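Local atomic coordinates of HmuY protein (Prevotella intermedia, PDB entry 6R2H), a protein that probably binds heme as a hemophore-like protein of the HmuY family, and is captured here in its heme-free form. Residues 12-23 with 68-79. Numbering follows the deposited sequence.
With GOL (glycerol), chain C.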
loop_
_atom_site.group_PDB
_atom_site.type_symbol
_atom_site.label_atom_id
_atom_site.label_comp_id
_atom_site.label_asym_id
_atom_site.label_seq_id
_atom_site.Cartn_x
_atom_site.Cartn_y
_atom_site.Cartn_z
ATOM N N MET A 12 7.116 3.448 8.778
ATOM C CA MET A 12 5.796 2.836 8.795
ATOM C C MET A 12 5.392 2.429 10.217
ATOM O O MET A 12 6.227 2.073 11.047
ATOM C CB MET A 12 5.739 1.619 7.864
ATOM C CG MET A 12 5.672 1.995 6.391
ATOM S SD MET A 12 4.252 3.030 5.952
ATOM C CE MET A 12 2.941 1.804 5.854
ATOM N N PRO A 13 4.082 2.487 10.542
ATOM C CA PRO A 13 3.550 1.833 11.742
ATOM C C PRO A 13 3.434 0.315 11.592
ATOM O O PRO A 13 3.851 -0.246 10.586
ATOM C CB PRO A 13 2.149 2.459 11.876
ATOM C CG PRO A 13 1.750 2.820 10.456
ATOM C CD PRO A 13 3.049 3.211 9.779
ATOM N N GLY A 14 2.863 -0.340 12.608
ATOM C CA GLY A 14 2.858 -1.792 12.697
ATOM C C GLY A 14 1.776 -2.414 11.823
ATOM O O GLY A 14 0.997 -1.698 11.195
ATOM N N TYR A 15 1.716 -3.754 11.836
ATOM C CA TYR A 15 0.811 -4.550 11.018
ATOM C C TYR A 15 -0.663 -4.183 11.196
ATOM O O TYR A 15 -1.513 -4.602 10.403
ATOM C CB TYR A 15 1.061 -6.038 11.267
ATOM C CG TYR A 15 2.183 -6.557 10.410
ATOM C CD1 TYR A 15 3.501 -6.403 10.801
ATOM C CD2 TYR A 15 1.926 -7.154 9.181
ATOM C CE1 TYR A 15 4.536 -6.851 9.994
ATOM C CE2 TYR A 15 2.953 -7.611 8.368
ATOM C CZ TYR A 15 4.266 -7.455 8.776
ATOM O OH TYR A 15 5.286 -7.903 7.983
ATOM N N ASP A 16 -0.979 -3.399 12.224
ATOM C CA ASP A 16 -2.394 -3.149 12.472
ATOM C C ASP A 16 -2.804 -1.777 11.938
ATOM O O ASP A 16 -3.950 -1.372 12.117
ATOM C CB ASP A 16 -2.801 -3.419 13.927
ATOM C CG ASP A 16 -2.139 -2.487 14.919
ATOM O OD1 ASP A 16 -1.024 -2.002 14.620
ATOM O OD2 ASP A 16 -2.741 -2.260 15.984
ATOM N N SER A 17 -1.886 -1.086 11.251
ATOM C CA SER A 17 -2.135 0.305 10.904
ATOM C C SER A 17 -1.813 0.608 9.444
ATOM O O SER A 17 -1.082 -0.116 8.776
ATOM C CB SER A 17 -1.414 1.242 11.820
ATOM O OG SER A 17 -1.526 0.825 13.169
ATOM N N TRP A 18 -2.402 1.718 8.995
ATOM C CA TRP A 18 -2.312 2.256 7.654
ATOM C C TRP A 18 -1.758 3.676 7.732
ATOM O O TRP A 18 -1.928 4.365 8.733
ATOM C CB TRP A 18 -3.712 2.300 7.031
ATOM C CG TRP A 18 -4.264 0.996 6.549
ATOM C CD1 TRP A 18 -4.990 0.088 7.265
ATOM C CD2 TRP A 18 -4.150 0.456 5.216
ATOM N NE1 TRP A 18 -5.337 -0.980 6.474
ATOM C CE2 TRP A 18 -4.835 -0.783 5.214
ATOM C CE3 TRP A 18 -3.522 0.886 4.037
ATOM C CZ2 TRP A 18 -4.915 -1.583 4.076
ATOM C CZ3 TRP A 18 -3.609 0.096 2.910
ATOM C CH2 TRP A 18 -4.293 -1.124 2.933
ATOM N N ILE A 19 -1.130 4.129 6.646
ATOM C CA ILE A 19 -0.996 5.557 6.409
ATOM C C ILE A 19 -1.834 5.926 5.183
ATOM O O ILE A 19 -1.914 5.154 4.231
ATOM C CB ILE A 19 0.477 5.980 6.269
ATOM C CG1 ILE A 19 1.149 5.379 5.030
ATOM C CG2 ILE A 19 1.251 5.677 7.541
ATOM C CD1 ILE A 19 2.487 5.995 4.697
ATOM N N TYR A 20 -2.459 7.106 5.230
ATOM C CA TYR A 20 -3.305 7.618 4.163
ATOM C C TYR A 20 -2.703 8.920 3.642
ATOM O O TYR A 20 -2.561 9.880 4.402
ATOM C CB TYR A 20 -4.741 7.813 4.661
ATOM C CG TYR A 20 -5.458 6.536 5.026
ATOM C CD1 TYR A 20 -5.333 5.987 6.295
ATOM C CD2 TYR A 20 -6.263 5.872 4.110
ATOM C CE1 TYR A 20 -5.990 4.814 6.642
ATOM C CE2 TYR A 20 -6.933 4.701 4.441
ATOM C CZ TYR A 20 -6.794 4.169 5.715
ATOM O OH TYR A 20 -7.432 3.014 6.064
ATOM N N ILE A 21 -2.346 8.943 2.348
ATOM C CA ILE A 21 -1.622 10.086 1.805
ATOM C C ILE A 21 -2.500 10.896 0.862
ATOM O O ILE A 21 -3.041 10.361 -0.097
ATOM C CB ILE A 21 -0.318 9.656 1.121
ATOM C CG1 ILE A 21 0.504 8.779 2.066
ATOM C CG2 ILE A 21 0.460 10.882 0.657
ATOM C CD1 ILE A 21 1.586 7.978 1.405
ATOM N N ASP A 22 -2.603 12.195 1.150
ATOM C CA ASP A 22 -3.181 13.161 0.229
ATOM C C ASP A 22 -2.069 13.652 -0.690
ATOM O O ASP A 22 -1.188 14.389 -0.256
ATOM C CB ASP A 22 -3.789 14.344 0.982
ATOM C CG ASP A 22 -4.428 15.378 0.079
ATOM O OD1 ASP A 22 -4.212 15.323 -1.150
ATOM O OD2 ASP A 22 -5.180 16.217 0.619
ATOM N N LEU A 23 -2.110 13.251 -1.962
ATOM C CA LEU A 23 -0.975 13.513 -2.837
ATOM C C LEU A 23 -0.887 15.004 -3.161
ATOM O O LEU A 23 0.204 15.530 -3.373
ATOM C CB LEU A 23 -1.057 12.630 -4.086
ATOM C CG LEU A 23 -0.569 11.187 -3.892
ATOM C CD1 LEU A 23 -0.711 10.388 -5.169
ATOM C CD2 LEU A 23 0.875 11.108 -3.387
ATOM N N LYS A 68 -9.404 13.148 3.285
ATOM C CA LYS A 68 -8.725 13.431 2.035
ATOM C C LYS A 68 -7.499 12.530 1.917
ATOM O O LYS A 68 -6.514 12.714 2.635
ATOM C CB LYS A 68 -8.404 14.929 1.932
ATOM C CG LYS A 68 -9.594 15.777 1.500
ATOM C CD LYS A 68 -9.393 17.268 1.644
ATOM C CE LYS A 68 -10.707 18.023 1.710
ATOM N NZ LYS A 68 -10.551 19.354 2.347
ATOM N N TRP A 69 -7.569 11.572 0.985
ATOM C CA TRP A 69 -6.433 10.722 0.681
ATOM C C TRP A 69 -6.576 10.191 -0.738
ATOM O O TRP A 69 -7.681 10.119 -1.257
ATOM C CB TRP A 69 -6.294 9.588 1.715
ATOM C CG TRP A 69 -7.426 8.599 1.703
ATOM C CD1 TRP A 69 -8.666 8.743 2.262
ATOM C CD2 TRP A 69 -7.427 7.302 1.077
ATOM N NE1 TRP A 69 -9.430 7.627 2.043
ATOM C CE2 TRP A 69 -8.694 6.725 1.319
ATOM C CE3 TRP A 69 -6.481 6.570 0.347
ATOM C CZ2 TRP A 69 -9.031 5.454 0.847
ATOM C CZ3 TRP A 69 -6.810 5.310 -0.108
ATOM C CH2 TRP A 69 -8.074 4.763 0.136
ATOM N N ASP A 70 -5.442 9.787 -1.331
ATOM C CA ASP A 70 -5.391 9.275 -2.690
ATOM C C ASP A 70 -4.900 7.830 -2.680
ATOM O O ASP A 70 -5.500 6.977 -3.342
ATOM C CB ASP A 70 -4.531 10.183 -3.568
ATOM C CG ASP A 70 -5.073 11.593 -3.614
ATOM O OD1 ASP A 70 -6.249 11.741 -4.020
ATOM O OD2 ASP A 70 -4.323 12.520 -3.201
ATOM N N ILE A 71 -3.799 7.593 -1.944
ATOM C CA ILE A 71 -3.201 6.272 -1.811
ATOM C C ILE A 71 -2.895 6.005 -0.337
ATOM O O ILE A 71 -2.759 6.938 0.463
ATOM C CB ILE A 71 -1.948 6.084 -2.699
ATOM C CG1 ILE A 71 -0.782 6.977 -2.258
ATOM C CG2 ILE A 71 -2.293 6.261 -4.162
ATOM C CD1 ILE A 71 0.510 6.791 -3.031
ATOM N N ALA A 72 -2.761 4.710 -0.011
ATOM C CA ALA A 72 -2.586 4.259 1.359
ATOM C C ALA A 72 -1.665 3.044 1.397
ATOM O O ALA A 72 -1.629 2.254 0.453
ATOM C CB ALA A 72 -3.930 3.995 2.005
ATOM N N PHE A 73 -0.929 2.922 2.506
ATOM C CA PHE A 73 0.043 1.860 2.694
ATOM C C PHE A 73 -0.162 1.182 4.044
ATOM O O PHE A 73 -0.413 1.837 5.054
ATOM C CB PHE A 73 1.475 2.370 2.501
ATOM C CG PHE A 73 1.768 2.850 1.101
ATOM C CD1 PHE A 73 2.189 1.957 0.124
ATOM C CD2 PHE A 73 1.593 4.183 0.751
ATOM C CE1 PHE A 73 2.459 2.389 -1.169
ATOM C CE2 PHE A 73 1.865 4.615 -0.542
ATOM C CZ PHE A 73 2.283 3.716 -1.502
ATOM N N HIS A 74 -0.082 -0.150 4.003
ATOM C CA HIS A 74 -0.037 -1.017 5.167
ATOM C C HIS A 74 1.169 -1.942 5.017
ATOM O O HIS A 74 1.131 -2.885 4.227
ATOM C CB HIS A 74 -1.348 -1.821 5.289
ATOM C CG HIS A 74 -1.226 -3.010 6.189
ATOM N ND1 HIS A 74 -0.963 -4.284 5.713
ATOM C CD2 HIS A 74 -1.320 -3.129 7.531
ATOM C CE1 HIS A 74 -0.916 -5.133 6.723
ATOM N NE2 HIS A 74 -1.133 -4.450 7.847
ATOM N N ILE A 75 2.229 -1.668 5.784
ATOM C CA ILE A 75 3.510 -2.330 5.591
ATOM C C ILE A 75 3.935 -2.078 4.140
ATOM O O ILE A 75 4.375 -0.968 3.835
ATOM C CB ILE A 75 3.472 -3.815 6.019
ATOM C CG1 ILE A 75 2.883 -3.990 7.425
ATOM C CG2 ILE A 75 4.850 -4.460 5.902
ATOM C CD1 ILE A 75 3.612 -3.236 8.506
ATOM N N THR A 76 3.740 -3.051 3.242
ATOM C CA THR A 76 4.095 -2.854 1.840
ATOM C C THR A 76 2.866 -2.980 0.945
ATOM O O THR A 76 2.962 -2.736 -0.257
ATOM C CB THR A 76 5.272 -3.726 1.367
ATOM O OG1 THR A 76 4.941 -5.108 1.503
ATOM C CG2 THR A 76 6.556 -3.464 2.118
ATOM N N ASP A 77 1.721 -3.342 1.529
ATOM C CA ASP A 77 0.468 -3.380 0.790
ATOM C C ASP A 77 0.021 -1.963 0.433
ATOM O O ASP A 77 0.213 -1.033 1.211
ATOM C CB ASP A 77 -0.646 -4.052 1.596
ATOM C CG ASP A 77 -0.227 -5.340 2.275
ATOM O OD1 ASP A 77 0.149 -6.275 1.559
ATOM O OD2 ASP A 77 -0.267 -5.384 3.513
ATOM N N ALA A 78 -0.630 -1.833 -0.729
ATOM C CA ALA A 78 -1.052 -0.550 -1.274
ATOM C C ALA A 78 -2.532 -0.578 -1.653
ATOM O O ALA A 78 -3.039 -1.559 -2.201
ATOM C CB ALA A 78 -0.212 -0.203 -2.476
ATOM N N ARG A 79 -3.208 0.542 -1.378
ATOM C CA ARG A 79 -4.606 0.738 -1.724
ATOM C C ARG A 79 -4.755 2.148 -2.280
ATOM O O ARG A 79 -4.006 3.045 -1.898
ATOM C CB ARG A 79 -5.456 0.604 -0.460
ATOM C CG ARG A 79 -6.957 0.612 -0.692
ATOM C CD ARG A 79 -7.619 0.710 0.660
ATOM N NE ARG A 79 -9.071 0.592 0.654
ATOM C CZ ARG A 79 -9.822 0.781 1.738
ATOM N NH1 ARG A 79 -9.249 1.088 2.895
ATOM N NH2 ARG A 79 -11.140 0.673 1.665
HETATM C C1 GOL C . -7.536 14.592 -4.188
HETATM O O1 GOL C . -6.530 14.254 -5.141
HETATM C C2 GOL C . -6.946 15.124 -2.896
HETATM O O2 GOL C . -6.793 14.085 -1.924
HETATM C C3 GOL C . -7.713 16.297 -2.317
HETATM O O3 GOL C . -9.095 16.002 -2.121
HETATM O O HOH W 1 1.693 -0.416 8.425
#
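Strands 17-21 and 71-74 run antiparallel, their axes 4.7 Å apart at closest and 158° between directions, with Ile19 facing Phe73 and Ile21 facing Ile71 as hydrogen-bonded pairs and Tyr20 opposite Ala72 as the non-hydrogen-bonded pair between them. At one end the ladder slips: Asp70 and Ile71 both face Ile21, a classic beta bulge, and Ile21 O takes a good bond from Asp70 N (2.8 Å) but only a weak one from Ile71 N. Beside the bulge, Asp70 OD2 turns its anti lone pair to Leu23 N at 2.6 Å. This carboxylate and that of Asp22, which also accepts from Glu24 N, lie close together; their like charges would tend to raise the proton affinity, an effect the bonds from Leu23 N and Glu24 N probably offset in part. A glycerol, likely from the crystallisation liquor, sits against both.

On the face of Tyr20 and Ala72, the Tyr20 ring is T-shaped to Trp69, pushing its CD2 edge over the indole face with planes at 77°. Farther along, Trp18 lays its six-membered ring on His74 CB, a CH-pi contact 3.5 Å from the ring centre, while Tyr20 OH meets the opposite indole face near its rim. With CG of His74 anti to its own N (chi1 163°), the imidazole reaches back to the Gly14-Ser17 turn. NE2 donates to Tyr15 O at 2.6 Å; the oxygen lies in the imidazole plane, while NE2 stands above the carbonyl plane. ND1 donates to Asp77 OD2, and two bonds thus fix the ring's rotation. Ile75 puts CG1 squarely over the Tyr15 ring, 3.7 Å from its centre. On the opposite side of the sheet, where Ile19, Ile21 and Phe73 point, Ile21 CD1 meets the edge of the Phe73 ring.

A type II' beta turn from His74 to Asp77 leads strand 71-74 into strand 77-80, closing a beta hairpin paired through 17-21 to 28-32 in the four-stranded antiparallel sheet of this all-beta HmuY-family fold.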